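Local coordinates for intracellular protein transport protein USO1 (Saccharomyces cerevisiae S288c, PDB 6LSU) that is a membrane tether required for protein transport from the ER to the Golgi complex, the chain here being its globular head, at residues Y636-K641 against I713-T718; V628-G633 against S665-F670; T194-L199 against A229-F234; Q168-V173 against I211-A216. All blocks are in the same frame, centred on the assembly; numbering follows the deposited sequence.

How the interactions relate
Interactions 1 and 2 lie near the C-terminal end of the helical globular head, their centres about 11 Å apart, and both use helix 622-637. Ile716 CG2 meets Met630 CG at 3.6 Å and Ile667 CG1 at 3.9 Å, so helices 622-637, 660-673 and 713-717 pack as one group; along the chain the segments of the two contacts alternate. Interactions 3 and 4 sit earlier in the chain, with centres about 14 Å apart; each joins consecutive armadillo (ARM) repeats, 2 to 3 in interaction 4 and 3 to 4 in interaction 3. Centre to centre, about 60 to 65 Å separates the two pairs, which lie on opposite sides of the chain's centre in an elongated head.

Interaction 1: residues Y636-K641 against I713-T718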
loop_
_atom_site.group_PDB
_atom_site.type_symbol
_atom_site.label_atom_id
_atom_site.label_comp_id
_atom_site.label_asym_id
_atom_site.label_seq_id
_atom_site.Cartn_x
_atom_site.Cartn_y
_atom_site.Cartn_z
ATOM N N TYR A 636 -35.342 -18.814 10.815
ATOM C CA TYR A 636 -36.787 -18.594 11.060
ATOM C C TYR A 636 -37.340 -17.597 10.024
ATOM O O TYR A 636 -38.326 -17.926 9.351
ATOM C CB TYR A 636 -37.075 -18.177 12.507
ATOM C CG TYR A 636 -38.503 -17.725 12.621
ATOM C CD1 TYR A 636 -39.529 -18.549 12.208
ATOM C CD2 TYR A 636 -38.817 -16.455 13.033
ATOM C CE1 TYR A 636 -40.844 -18.129 12.210
ATOM C CE2 TYR A 636 -40.130 -16.020 13.045
ATOM C CZ TYR A 636 -41.143 -16.863 12.643
ATOM O OH TYR A 636 -42.433 -16.436 12.661
ATOM N N GLU A 637 -36.698 -16.431 9.878
ATOM C CA GLU A 637 -37.121 -15.274 9.025
ATOM C C GLU A 637 -37.345 -15.634 7.547
ATOM O O GLU A 637 -38.106 -14.917 6.870
ATOM C CB GLU A 637 -36.032 -14.209 9.056
ATOM C CG GLU A 637 -36.367 -12.989 8.227
ATOM C CD GLU A 637 -37.248 -11.983 8.942
ATOM O OE1 GLU A 637 -38.095 -11.351 8.270
ATOM O OE2 GLU A 637 -37.051 -11.802 10.161
ATOM N N PHE A 638 -36.695 -16.670 7.031
ATOM C CA PHE A 638 -36.840 -17.045 5.603
ATOM C C PHE A 638 -37.414 -18.461 5.526
ATOM O O PHE A 638 -37.349 -19.077 4.447
ATOM C CB PHE A 638 -35.496 -16.769 4.910
ATOM C CG PHE A 638 -35.041 -15.331 5.082
ATOM C CD1 PHE A 638 -35.669 -14.305 4.387
ATOM C CD2 PHE A 638 -34.037 -14.988 5.974
ATOM C CE1 PHE A 638 -35.283 -12.980 4.559
ATOM C CE2 PHE A 638 -33.636 -13.663 6.132
ATOM C CZ PHE A 638 -34.255 -12.658 5.417
ATOM N N SER A 639 -38.004 -18.947 6.628
ATOM C CA SER A 639 -38.870 -20.160 6.677
ATOM C C SER A 639 -40.240 -19.826 6.073
ATOM O O SER A 639 -40.738 -18.710 6.321
ATOM C CB SER A 639 -39.049 -20.628 8.080
ATOM O OG SER A 639 -39.788 -19.657 8.821
ATOM N N SER A 640 -40.851 -20.767 5.356
ATOM C CA SER A 640 -42.248 -20.665 4.855
ATOM C C SER A 640 -43.102 -21.837 5.374
ATOM O O SER A 640 -42.565 -22.722 6.103
ATOM C CB SER A 640 -42.263 -20.570 3.346
ATOM O OG SER A 640 -42.284 -21.858 2.737
ATOM N N LYS A 641 -44.391 -21.833 5.012
ATOM C CA LYS A 641 -45.373 -22.908 5.304
ATOM C C LYS A 641 -44.860 -24.254 4.796
ATOM O O LYS A 641 -45.112 -25.261 5.489
ATOM C CB LYS A 641 -46.685 -22.655 4.569
ATOM C CG LYS A 641 -47.658 -21.710 5.247
ATOM C CD LYS A 641 -48.694 -21.157 4.286
ATOM C CE LYS A 641 -49.169 -22.162 3.250
ATOM N NZ LYS A 641 -50.498 -21.803 2.697
ATOM N N ILE A 713 -29.331 -5.114 11.209
ATOM C CA ILE A 713 -29.264 -5.483 12.649
ATOM C C ILE A 713 -30.666 -5.450 13.252
ATOM O O ILE A 713 -30.953 -6.331 14.078
ATOM C CB ILE A 713 -28.293 -4.605 13.439
ATOM C CG1 ILE A 713 -28.250 -5.057 14.896
ATOM C CG2 ILE A 713 -28.661 -3.145 13.307
ATOM C CD1 ILE A 713 -27.061 -4.553 15.651
ATOM N N TYR A 714 -31.515 -4.495 12.871
ATOM C CA TYR A 714 -32.894 -4.405 13.413
ATOM C C TYR A 714 -33.661 -5.664 13.022
ATOM O O TYR A 714 -34.153 -6.356 13.922
ATOM C CB TYR A 714 -33.621 -3.155 12.926
ATOM C CG TYR A 714 -35.057 -3.066 13.363
ATOM C CD1 TYR A 714 -35.393 -2.673 14.652
ATOM C CD2 TYR A 714 -36.083 -3.383 12.486
ATOM C CE1 TYR A 714 -36.716 -2.571 15.050
ATOM C CE2 TYR A 714 -37.412 -3.296 12.872
ATOM C CZ TYR A 714 -37.724 -2.883 14.152
ATOM O OH TYR A 714 -39.034 -2.813 14.502
ATOM N N ARG A 715 -33.726 -5.953 11.724
ATOM C CA ARG A 715 -34.421 -7.146 11.178
ATOM C C ARG A 715 -33.950 -8.420 11.898
ATOM O O ARG A 715 -34.791 -9.261 12.117
ATOM C CB ARG A 715 -34.196 -7.284 9.670
ATOM C CG ARG A 715 -35.193 -8.226 9.013
ATOM C CD ARG A 715 -34.905 -8.467 7.545
ATOM N NE ARG A 715 -35.901 -9.330 6.930
ATOM C CZ ARG A 715 -36.079 -9.467 5.623
ATOM N NH1 ARG A 715 -35.304 -8.812 4.779
ATOM N NH2 ARG A 715 -37.012 -10.274 5.143
ATOM N N ILE A 716 -32.655 -8.573 12.219
ATOM C CA ILE A 716 -32.136 -9.815 12.861
ATOM C C ILE A 716 -32.791 -9.859 14.242
ATOM O O ILE A 716 -33.621 -10.774 14.493
ATOM C CB ILE A 716 -30.589 -9.863 12.966
ATOM C CG1 ILE A 716 -29.860 -9.683 11.627
ATOM C CG2 ILE A 716 -30.152 -11.146 13.664
ATOM C CD1 ILE A 716 -30.525 -10.351 10.471
ATOM N N ARG A 717 -32.458 -8.863 15.069
ATOM C CA ARG A 717 -32.874 -8.731 16.489
ATOM C C ARG A 717 -34.380 -8.990 16.650
ATOM O O ARG A 717 -34.734 -9.572 17.692
ATOM C CB ARG A 717 -32.563 -7.327 17.014
ATOM C CG ARG A 717 -32.807 -7.159 18.506
ATOM C CD ARG A 717 -32.535 -5.761 19.034
ATOM N NE ARG A 717 -33.498 -4.769 18.550
ATOM C CZ ARG A 717 -33.205 -3.686 17.818
ATOM N NH1 ARG A 717 -31.957 -3.409 17.462
ATOM N NH2 ARG A 717 -34.177 -2.872 17.445
ATOM N N THR A 718 -35.223 -8.576 15.690
ATOM C CA THR A 718 -36.708 -8.651 15.800
ATOM C C THR A 718 -37.274 -9.775 14.926
ATOM O O THR A 718 -38.447 -9.670 14.495
ATOM C CB THR A 718 -37.389 -7.316 15.445
ATOM O OG1 THR A 718 -37.624 -7.181 14.040
ATOM C CG2 THR A 718 -36.607 -6.116 15.924
#
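Glu637 and Phe638 receive the outstretched side chain of Arg715 where helix 622-637 ends in the helical-repeat head, and the contact joins this helix end to the short helix 713-717. Glu637 comes first. Its CG is anti to the backbone N (chi1 -180°) and lies over the rim of one face of the Phe638 ring; the chain then bends at chi2, bringing the carboxylate across the arginine at about a right angle. OE1 lies at the guanidinium edge, in its plane, and accepts two N-H groups: a weak bond from Arg715 NE to Glu637 OE1 at 3.3 Å, and a second weak bond, more bent, from Arg715 NH2 to the same OE1 at 3.5 Å. Both bonds go to OE1, and with the carboxylate and guanidinium planes 84° apart there is no flat two-oxygen pairing in this salt bridge. An alanine here would leave Arg715 without this carboxylate and is likely to let its guanidinium swing. Phe638, the first residue past the helical stretch, approaches Arg715 from the opposite direction. The CE1-CZ end of its ring lies over one guanidinium face, with Phe638 CZ 3.7 Å from Arg715 CZ and above the centre of the group, while the two planes stand 59° apart. Elsewhere the same ring meets Phe591. Arg715 reaches all this by an extended chain, and its NH2 stops 3.3 Å from Phe638 CE1.

Interaction 2: residues V628-G633 against S665-F670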
loop_
_atom_site.group_PDB
_atom_site.type_symbol
_atom_site.label_atom_id
_atom_site.label_comp_id
_atom_site.label_asym_id
_atom_site.label_seq_id
_atom_site.Cartn_x
_atom_site.Cartn_y
_atom_site.Cartn_z
ATOM N N VAL A 628 -24.700 -18.957 16.750
ATOM C CA VAL A 628 -25.657 -20.100 16.758
ATOM C C VAL A 628 -27.074 -19.540 16.904
ATOM O O VAL A 628 -27.922 -19.950 16.167
ATOM C CB VAL A 628 -25.382 -21.149 17.848
ATOM C CG1 VAL A 628 -26.516 -22.165 17.873
ATOM C CG2 VAL A 628 -24.068 -21.873 17.618
ATOM N N THR A 629 -27.319 -18.668 17.865
ATOM C CA THR A 629 -28.682 -18.124 18.130
ATOM C C THR A 629 -29.126 -17.401 16.865
ATOM O O THR A 629 -30.261 -17.605 16.426
ATOM C CB THR A 629 -28.697 -17.176 19.330
ATOM O OG1 THR A 629 -28.098 -17.866 20.427
ATOM C CG2 THR A 629 -30.077 -16.631 19.642
ATOM N N MET A 630 -28.241 -16.576 16.303
ATOM C CA MET A 630 -28.532 -15.750 15.096
ATOM C C MET A 630 -28.904 -16.663 13.904
ATOM O O MET A 630 -29.884 -16.377 13.134
ATOM C CB MET A 630 -27.310 -14.926 14.729
ATOM C CG MET A 630 -27.688 -13.717 13.919
ATOM S SD MET A 630 -26.242 -12.862 13.290
ATOM C CE MET A 630 -25.473 -12.386 14.841
ATOM N N LEU A 631 -28.149 -17.757 13.741
ATOM C CA LEU A 631 -28.419 -18.725 12.663
ATOM C C LEU A 631 -29.893 -19.127 12.723
ATOM O O LEU A 631 -30.583 -19.124 11.628
ATOM C CB LEU A 631 -27.496 -19.926 12.859
ATOM C CG LEU A 631 -27.026 -20.602 11.582
ATOM C CD1 LEU A 631 -26.567 -22.044 11.849
ATOM C CD2 LEU A 631 -28.144 -20.591 10.536
ATOM N N LEU A 632 -30.367 -19.514 13.916
ATOM C CA LEU A 632 -31.727 -20.081 14.094
ATOM C C LEU A 632 -32.780 -19.000 13.836
ATOM O O LEU A 632 -33.771 -19.283 13.114
ATOM C CB LEU A 632 -31.844 -20.650 15.517
ATOM C CG LEU A 632 -30.939 -21.846 15.776
ATOM C CD1 LEU A 632 -30.926 -22.198 17.244
ATOM C CD2 LEU A 632 -31.372 -23.046 14.931
ATOM N N GLY A 633 -32.576 -17.831 14.413
ATOM C CA GLY A 633 -33.391 -16.640 14.123
ATOM C C GLY A 633 -33.498 -16.391 12.637
ATOM O O GLY A 633 -34.629 -16.341 12.140
ATOM N N SER A 665 -31.970 -10.390 23.101
ATOM C CA SER A 665 -30.871 -10.002 24.024
ATOM C C SER A 665 -29.549 -10.428 23.391
ATOM O O SER A 665 -28.598 -9.632 23.434
ATOM C CB SER A 665 -31.034 -10.584 25.404
ATOM O OG SER A 665 -29.782 -10.709 26.051
ATOM N N ARG A 666 -29.509 -11.640 22.829
ATOM C CA ARG A 666 -28.249 -12.281 22.368
ATOM C C ARG A 666 -27.826 -11.704 21.019
ATOM O O ARG A 666 -26.622 -11.848 20.721
ATOM C CB ARG A 666 -28.397 -13.795 22.238
ATOM C CG ARG A 666 -28.356 -14.525 23.570
ATOM C CD ARG A 666 -28.866 -15.942 23.425
ATOM N NE ARG A 666 -28.430 -16.780 24.534
ATOM C CZ ARG A 666 -28.416 -18.112 24.526
ATOM N NH1 ARG A 666 -28.829 -18.785 23.464
ATOM N NH2 ARG A 666 -27.981 -18.775 25.588
ATOM N N ILE A 667 -28.770 -11.151 20.233
ATOM C CA ILE A 667 -28.473 -10.316 19.030
ATOM C C ILE A 667 -27.863 -8.981 19.483
ATOM O O ILE A 667 -26.845 -8.563 18.893
ATOM C CB ILE A 667 -29.732 -10.118 18.167
ATOM C CG1 ILE A 667 -30.227 -11.441 17.582
ATOM C CG2 ILE A 667 -29.492 -9.068 17.088
ATOM C CD1 ILE A 667 -29.159 -12.496 17.417
ATOM N N LYS A 668 -28.486 -8.321 20.456
ATOM C CA LYS A 668 -28.009 -7.035 21.025
ATOM C C LYS A 668 -26.661 -7.279 21.705
ATOM O O LYS A 668 -25.825 -6.398 21.644
ATOM C CB LYS A 668 -29.030 -6.459 22.011
ATOM C CG LYS A 668 -28.832 -4.991 22.372
ATOM C CD LYS A 668 -30.132 -4.246 22.613
ATOM C CE LYS A 668 -29.945 -2.742 22.670
ATOM N NZ LYS A 668 -31.192 -2.029 22.309
ATOM N N GLN A 669 -26.441 -8.448 22.307
ATOM C CA GLN A 669 -25.204 -8.680 23.089
ATOM C C GLN A 669 -24.059 -8.920 22.113
ATOM O O GLN A 669 -22.882 -8.652 22.500
ATOM C CB GLN A 669 -25.300 -9.850 24.071
ATOM C CG GLN A 669 -23.983 -10.056 24.818
ATOM C CD GLN A 669 -24.035 -10.977 26.012
ATOM O OE1 GLN A 669 -24.386 -12.154 25.898
ATOM N NE2 GLN A 669 -23.626 -10.449 27.164
ATOM N N PHE A 670 -24.376 -9.426 20.915
ATOM C CA PHE A 670 -23.390 -9.765 19.854
ATOM C C PHE A 670 -22.751 -8.483 19.301
ATOM O O PHE A 670 -21.514 -8.457 19.130
ATOM C CB PHE A 670 -24.061 -10.559 18.728
ATOM C CG PHE A 670 -23.164 -10.856 17.553
ATOM C CD1 PHE A 670 -22.138 -11.784 17.659
ATOM C CD2 PHE A 670 -23.302 -10.149 16.370
ATOM C CE1 PHE A 670 -21.309 -12.049 16.580
ATOM C CE2 PHE A 670 -22.460 -10.406 15.300
ATOM C CZ PHE A 670 -21.482 -11.371 15.396
#
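Met630 reaches from helix 622-637 toward helix 660-673, meeting Ile667 first and Phe670 last. Its CB lies 4.1 Å from Ile667 CD1, and the next carbon, Met630 CG, stays beside that methyl at 4.0 Å, the two side chains crossing at about a right angle. The chain is extended through chi2, then bends at the sulfur (chi3 -63°). SD passes the Phe670 ring obliquely, 5.4 Å from its centroid, in a Met-aromatic contact. The bend turns CE onto the ring: the methyl sits over one face in a CH-pi contact, 3.8 Å from the centroid and displaced toward the rim at CD2 and CE2. Phe670 in turn stacks with Phe676 and meets Phe709 edge-to-face. These residues join segment 628-633, which lies in ARM repeat 10, to helix 660-673, the short segments crossing at -126° with axes 9.7 Å apart at closest approach. Next to the apolar contact, one residue earlier on each helix, the contact becomes polar. Arg666 reaches past Thr629 with an extended chain, CD lying 3.6 Å from Thr629 OG1, and a weak, bent hydrogen bond (131°) runs 3.3 Å from Arg666 NH1 to Thr629 OG1. That hydroxyl has its stronger partner in Lys625 O within its own helix, and Arg666 NH2 bonds Ser614 O on helix 604-614.

Interaction 3: residues T194-L199 against A229-F234; sequences TMVSLL and AFENIF
The carbonyl O of Glu231 accepts a weak hydrogen bond from Arg236 NE, while the Val196 CG1 methyl packs against it at 3.7 Å. It belongs to a type I beta turn, Ala229 to Asn232, which links helices 222-229 and 233-244, within the range of ARM repeat 4, and lies against helix 191-198 of ARM repeat 3. No hydrogen bond spans the two segments; the joint is made by aliphatic carbons. Val196 has CG1 anti to its backbone N (chi1 172°), which turns both methyls onto Glu231 CB, with CG2 at 3.6 Å from it and CG1 at 3.7 Å. Glu231 CG also comes within 4.0 Å of Val196 CG2, before the chain bends at chi2 and its OE2 makes a weak bond to Ser193 OG. The aliphatic base of a charged residue thus joins the apolar surface while its acid end turns elsewhere. An alanine in place of Val196 removes both methyls that meet Glu231 CB, and the gap left would probably let the turn shift against helix 191-198. Ile233 continues this apolar seam, CD1 touching Val196 CG2 loosely and CG1 lying 4.4 Å from Leu199 CD1.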
loop_
_atom_site.group_PDB
_atom_site.type_symbol
_atom_site.label_atom_id
_atom_site.label_comp_id
_atom_site.label_asym_id
_atom_site.label_seq_id
_atom_site.Cartn_x
_atom_site.Cartn_y
_atom_site.Cartn_z
ATOM N N THR A 194 15.146 25.220 -16.299
ATOM C CA THR A 194 16.561 25.396 -15.895
ATOM C C THR A 194 16.902 24.332 -14.863
ATOM O O THR A 194 17.861 23.636 -15.136
ATOM C CB THR A 194 16.843 26.815 -15.372
ATOM O OG1 THR A 194 16.544 27.729 -16.418
ATOM C CG2 THR A 194 18.277 27.002 -14.937
ATOM N N MET A 195 16.117 24.249 -13.764
ATOM C CA MET A 195 16.170 23.169 -12.732
ATOM C C MET A 195 16.240 21.782 -13.380
ATOM O O MET A 195 17.198 21.022 -13.094
ATOM C CB MET A 195 14.924 23.202 -11.856
ATOM C CG MET A 195 15.178 23.647 -10.468
ATOM S SD MET A 195 13.706 23.236 -9.491
ATOM C CE MET A 195 13.710 24.703 -8.445
ATOM N N VAL A 196 15.284 21.466 -14.248
ATOM C CA VAL A 196 15.303 20.146 -14.941
ATOM C C VAL A 196 16.667 19.990 -15.642
ATOM O O VAL A 196 17.245 18.860 -15.597
ATOM C CB VAL A 196 14.117 19.983 -15.906
ATOM C CG1 VAL A 196 14.270 18.721 -16.733
ATOM C CG2 VAL A 196 12.786 19.995 -15.177
ATOM N N SER A 197 17.224 21.075 -16.179
ATOM C CA SER A 197 18.498 21.028 -16.946
ATOM C C SER A 197 19.666 20.699 -16.017
ATOM O O SER A 197 20.627 20.051 -16.530
ATOM C CB SER A 197 18.753 22.284 -17.728
ATOM O OG SER A 197 17.642 22.573 -18.585
ATOM N N LEU A 198 19.593 21.069 -14.721
ATOM C CA LEU A 198 20.638 20.685 -13.722
ATOM C C LEU A 198 20.898 19.161 -13.769
ATOM O O LEU A 198 21.991 18.753 -13.500
ATOM C CB LEU A 198 20.233 21.140 -12.326
ATOM C CG LEU A 198 20.096 22.638 -12.102
ATOM C CD1 LEU A 198 19.468 22.883 -10.752
ATOM C CD2 LEU A 198 21.459 23.341 -12.205
ATOM N N LEU A 199 19.926 18.345 -14.205
ATOM C CA LEU A 199 20.022 16.861 -14.337
ATOM C C LEU A 199 21.035 16.476 -15.400
ATOM O O LEU A 199 21.476 15.329 -15.327
ATOM C CB LEU A 199 18.671 16.238 -14.699
ATOM C CG LEU A 199 17.615 16.269 -13.607
ATOM C CD1 LEU A 199 16.291 15.732 -14.086
ATOM C CD2 LEU A 199 18.108 15.480 -12.423
ATOM N N ALA A 229 6.745 17.998 -16.126
ATOM C CA ALA A 229 6.375 16.946 -17.101
ATOM C C ALA A 229 6.720 17.375 -18.531
ATOM O O ALA A 229 7.134 16.514 -19.307
ATOM C CB ALA A 229 4.912 16.635 -16.966
ATOM N N PHE A 230 6.547 18.664 -18.867
ATOM C CA PHE A 230 6.738 19.178 -20.250
ATOM C C PHE A 230 8.226 19.276 -20.562
ATOM O O PHE A 230 8.563 19.469 -21.757
ATOM C CB PHE A 230 6.038 20.520 -20.479
ATOM C CG PHE A 230 4.537 20.491 -20.314
ATOM C CD1 PHE A 230 3.840 19.286 -20.235
ATOM C CD2 PHE A 230 3.816 21.677 -20.240
ATOM C CE1 PHE A 230 2.463 19.270 -20.063
ATOM C CE2 PHE A 230 2.439 21.658 -20.078
ATOM C CZ PHE A 230 1.765 20.456 -19.988
ATOM N N GLU A 231 9.078 19.088 -19.550
ATOM C CA GLU A 231 10.558 19.211 -19.675
ATOM C C GLU A 231 11.204 17.842 -19.961
ATOM O O GLU A 231 12.447 17.681 -19.726
ATOM C CB GLU A 231 11.134 19.865 -18.419
ATOM C CG GLU A 231 10.697 21.318 -18.258
ATOM C CD GLU A 231 10.959 22.160 -19.506
ATOM O OE1 GLU A 231 12.023 21.930 -20.166
ATOM O OE2 GLU A 231 10.102 23.033 -19.827
ATOM N N ASN A 232 10.421 16.893 -20.469
ATOM C CA ASN A 232 10.941 15.584 -20.939
ATOM C C ASN A 232 11.735 14.947 -19.793
ATOM O O ASN A 232 12.868 14.461 -20.031
ATOM C CB ASN A 232 11.776 15.740 -22.220
ATOM C CG ASN A 232 12.332 14.419 -22.709
ATOM O OD1 ASN A 232 11.586 13.487 -23.007
ATOM N ND2 ASN A 232 13.648 14.311 -22.756
ATOM N N ILE A 233 11.154 14.957 -18.593
ATOM C CA ILE A 233 11.856 14.526 -17.342
ATOM C C ILE A 233 11.912 12.983 -17.219
ATOM O O ILE A 233 12.975 12.483 -16.760
ATOM C CB ILE A 233 11.228 15.201 -16.119
ATOM C CG1 ILE A 233 12.077 14.950 -14.875
ATOM C CG2 ILE A 233 9.785 14.772 -15.933
ATOM C CD1 ILE A 233 11.815 15.936 -13.773
ATOM N N PHE A 234 10.863 12.235 -17.611
ATOM C CA PHE A 234 10.824 10.751 -17.525
ATOM C C PHE A 234 12.052 10.137 -18.208
ATOM O O PHE A 234 12.727 9.271 -17.569
ATOM C CB PHE A 234 9.495 10.210 -18.048
ATOM C CG PHE A 234 8.322 10.796 -17.295
ATOM C CD1 PHE A 234 8.427 11.085 -15.947
ATOM C CD2 PHE A 234 7.172 11.152 -17.944
ATOM C CE1 PHE A 234 7.367 11.647 -15.254
ATOM C CE2 PHE A 234 6.133 11.770 -17.265
ATOM C CZ PHE A 234 6.209 11.972 -15.912
#

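Interaction 4: residues Q168-V173 against I211-A216; sequences QLLEAV and ILLLMA
Leu213 has its CG anti to the backbone N (chi1 172°), which carries both methyls toward the side chain of Leu170 and the backbone N of Glu171, while Glu171 places its CG beside its own N (chi1 -79°) and then runs extended past Leu213 to Leu212. Leu213 CD1 lies 3.9 Å from Leu170 CB and as near to Glu171 N, and CD2 nears Leu170 CB and CD1. Farther along, Glu171 CG rests against Leu213 CB at 3.9 Å, and its OE1 passes over Leu212 CB at 3.3 Å. The helices belong to ARM repeats 2 and 3 and run nearly side by side, at 28° with axes 9.6 Å apart, consistent with corresponding helices of successive armadillo repeats. The backbones approach where Glu171 and Leu213 CA atoms are 5.6 Å apart. Trp155 adds a further surface to Leu170 and Leu213. Glu171 OE1 is satisfied by Ser110 OG of helix 103-112, and its OE2 lies near Glu209 OE1. The stem of this acid packs on leucines while the Ser110 bond serves its OE1; with the Glu209 carboxylate close by, its ionisation may be shifted toward the protonated form.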
loop_
_atom_site.group_PDB
_atom_site.type_symbol
_atom_site.label_atom_id
_atom_site.label_comp_id
_atom_site.label_asym_id
_atom_site.label_seq_id
_atom_site.Cartn_x
_atom_site.Cartn_y
_atom_site.Cartn_z
ATOM N N GLN A 168 21.253 23.777 -2.860
ATOM C CA GLN A 168 21.163 23.461 -1.418
ATOM C C GLN A 168 20.405 24.573 -0.699
ATOM O O GLN A 168 19.528 24.207 0.146
ATOM C CB GLN A 168 22.554 23.234 -0.833
ATOM C CG GLN A 168 23.160 21.949 -1.345
ATOM C CD GLN A 168 24.604 21.728 -0.932
ATOM O OE1 GLN A 168 25.435 22.627 -0.910
ATOM N NE2 GLN A 168 24.916 20.477 -0.641
ATOM N N LEU A 169 20.679 25.850 -1.017
ATOM C CA LEU A 169 20.051 26.994 -0.304
ATOM C C LEU A 169 18.549 26.980 -0.589
ATOM O O LEU A 169 17.763 27.102 0.362
ATOM C CB LEU A 169 20.699 28.324 -0.708
ATOM C CG LEU A 169 20.231 29.544 0.088
ATOM C CD1 LEU A 169 20.410 29.335 1.586
ATOM C CD2 LEU A 169 20.971 30.788 -0.376
ATOM N N LEU A 170 18.179 26.763 -1.844
ATOM C CA LEU A 170 16.763 26.609 -2.271
ATOM C C LEU A 170 16.074 25.425 -1.598
ATOM O O LEU A 170 14.854 25.549 -1.309
ATOM C CB LEU A 170 16.740 26.441 -3.790
ATOM C CG LEU A 170 16.957 27.766 -4.511
ATOM C CD1 LEU A 170 16.934 27.560 -6.017
ATOM C CD2 LEU A 170 15.895 28.791 -4.074
ATOM N N GLU A 171 16.785 24.310 -1.414
ATOM C CA GLU A 171 16.230 23.157 -0.664
ATOM C C GLU A 171 15.950 23.623 0.772
ATOM O O GLU A 171 14.965 23.222 1.326
ATOM C CB GLU A 171 17.191 21.956 -0.635
ATOM C CG GLU A 171 17.245 21.101 -1.874
ATOM C CD GLU A 171 18.324 20.023 -1.689
ATOM O OE1 GLU A 171 17.991 18.887 -1.242
ATOM O OE2 GLU A 171 19.522 20.325 -1.894
ATOM N N ALA A 172 16.849 24.381 1.376
ATOM C CA ALA A 172 16.695 24.871 2.766
ATOM C C ALA A 172 15.437 25.735 2.890
ATOM O O ALA A 172 14.631 25.520 3.823
ATOM C CB ALA A 172 17.926 25.611 3.167
ATOM N N VAL A 173 15.206 26.640 1.938
ATOM C CA VAL A 173 14.014 27.527 2.030
ATOM C C VAL A 173 12.762 26.706 1.671
ATOM O O VAL A 173 11.715 26.994 2.249
ATOM C CB VAL A 173 14.179 28.821 1.213
ATOM C CG1 VAL A 173 15.577 29.402 1.412
ATOM C CG2 VAL A 173 13.856 28.648 -0.244
ATOM N N ILE A 211 17.668 16.423 -8.175
ATOM C CA ILE A 211 16.533 15.450 -8.030
ATOM C C ILE A 211 15.768 15.741 -6.744
ATOM O O ILE A 211 14.540 15.802 -6.805
ATOM C CB ILE A 211 17.048 13.995 -8.055
ATOM C CG1 ILE A 211 17.856 13.727 -9.324
ATOM C CG2 ILE A 211 15.853 13.026 -7.958
ATOM C CD1 ILE A 211 18.564 12.421 -9.328
ATOM N N LEU A 212 16.483 15.998 -5.634
ATOM C CA LEU A 212 15.942 16.365 -4.308
ATOM C C LEU A 212 15.170 17.682 -4.414
ATOM O O LEU A 212 14.069 17.716 -3.849
ATOM C CB LEU A 212 17.081 16.435 -3.294
ATOM C CG LEU A 212 17.739 15.087 -3.019
ATOM C CD1 LEU A 212 18.836 15.183 -1.995
ATOM C CD2 LEU A 212 16.686 14.086 -2.551
ATOM N N LEU A 213 15.695 18.708 -5.098
ATOM C CA LEU A 213 15.047 20.049 -5.119
ATOM C C LEU A 213 13.808 19.871 -6.002
ATOM O O LEU A 213 12.685 20.364 -5.666
ATOM C CB LEU A 213 16.029 21.114 -5.623
ATOM C CG LEU A 213 15.440 22.504 -5.879
ATOM C CD1 LEU A 213 14.872 23.095 -4.610
ATOM C CD2 LEU A 213 16.459 23.485 -6.479
ATOM N N LEU A 214 13.965 19.111 -7.082
ATOM C CA LEU A 214 12.794 18.864 -7.945
ATOM C C LEU A 214 11.709 18.146 -7.130
ATOM O O LEU A 214 10.534 18.504 -7.268
ATOM C CB LEU A 214 13.279 18.073 -9.153
ATOM C CG LEU A 214 13.922 18.943 -10.223
ATOM C CD1 LEU A 214 14.740 18.102 -11.184
ATOM C CD2 LEU A 214 12.846 19.720 -10.980
ATOM N N MET A 215 12.079 17.164 -6.292
ATOM C CA MET A 215 11.086 16.477 -5.439
ATOM C C MET A 215 10.324 17.516 -4.610
ATOM O O MET A 215 9.085 17.402 -4.545
ATOM C CB MET A 215 11.743 15.492 -4.473
ATOM C CG MET A 215 12.080 14.144 -5.077
ATOM S SD MET A 215 13.124 13.201 -3.936
ATOM C CE MET A 215 11.985 13.250 -2.554
ATOM N N ALA A 216 11.027 18.430 -3.956
ATOM C CA ALA A 216 10.497 19.481 -3.058
ATOM C C ALA A 216 9.550 20.386 -3.803
ATOM O O ALA A 216 8.534 20.738 -3.263
ATOM C CB ALA A 216 11.611 20.323 -2.510
#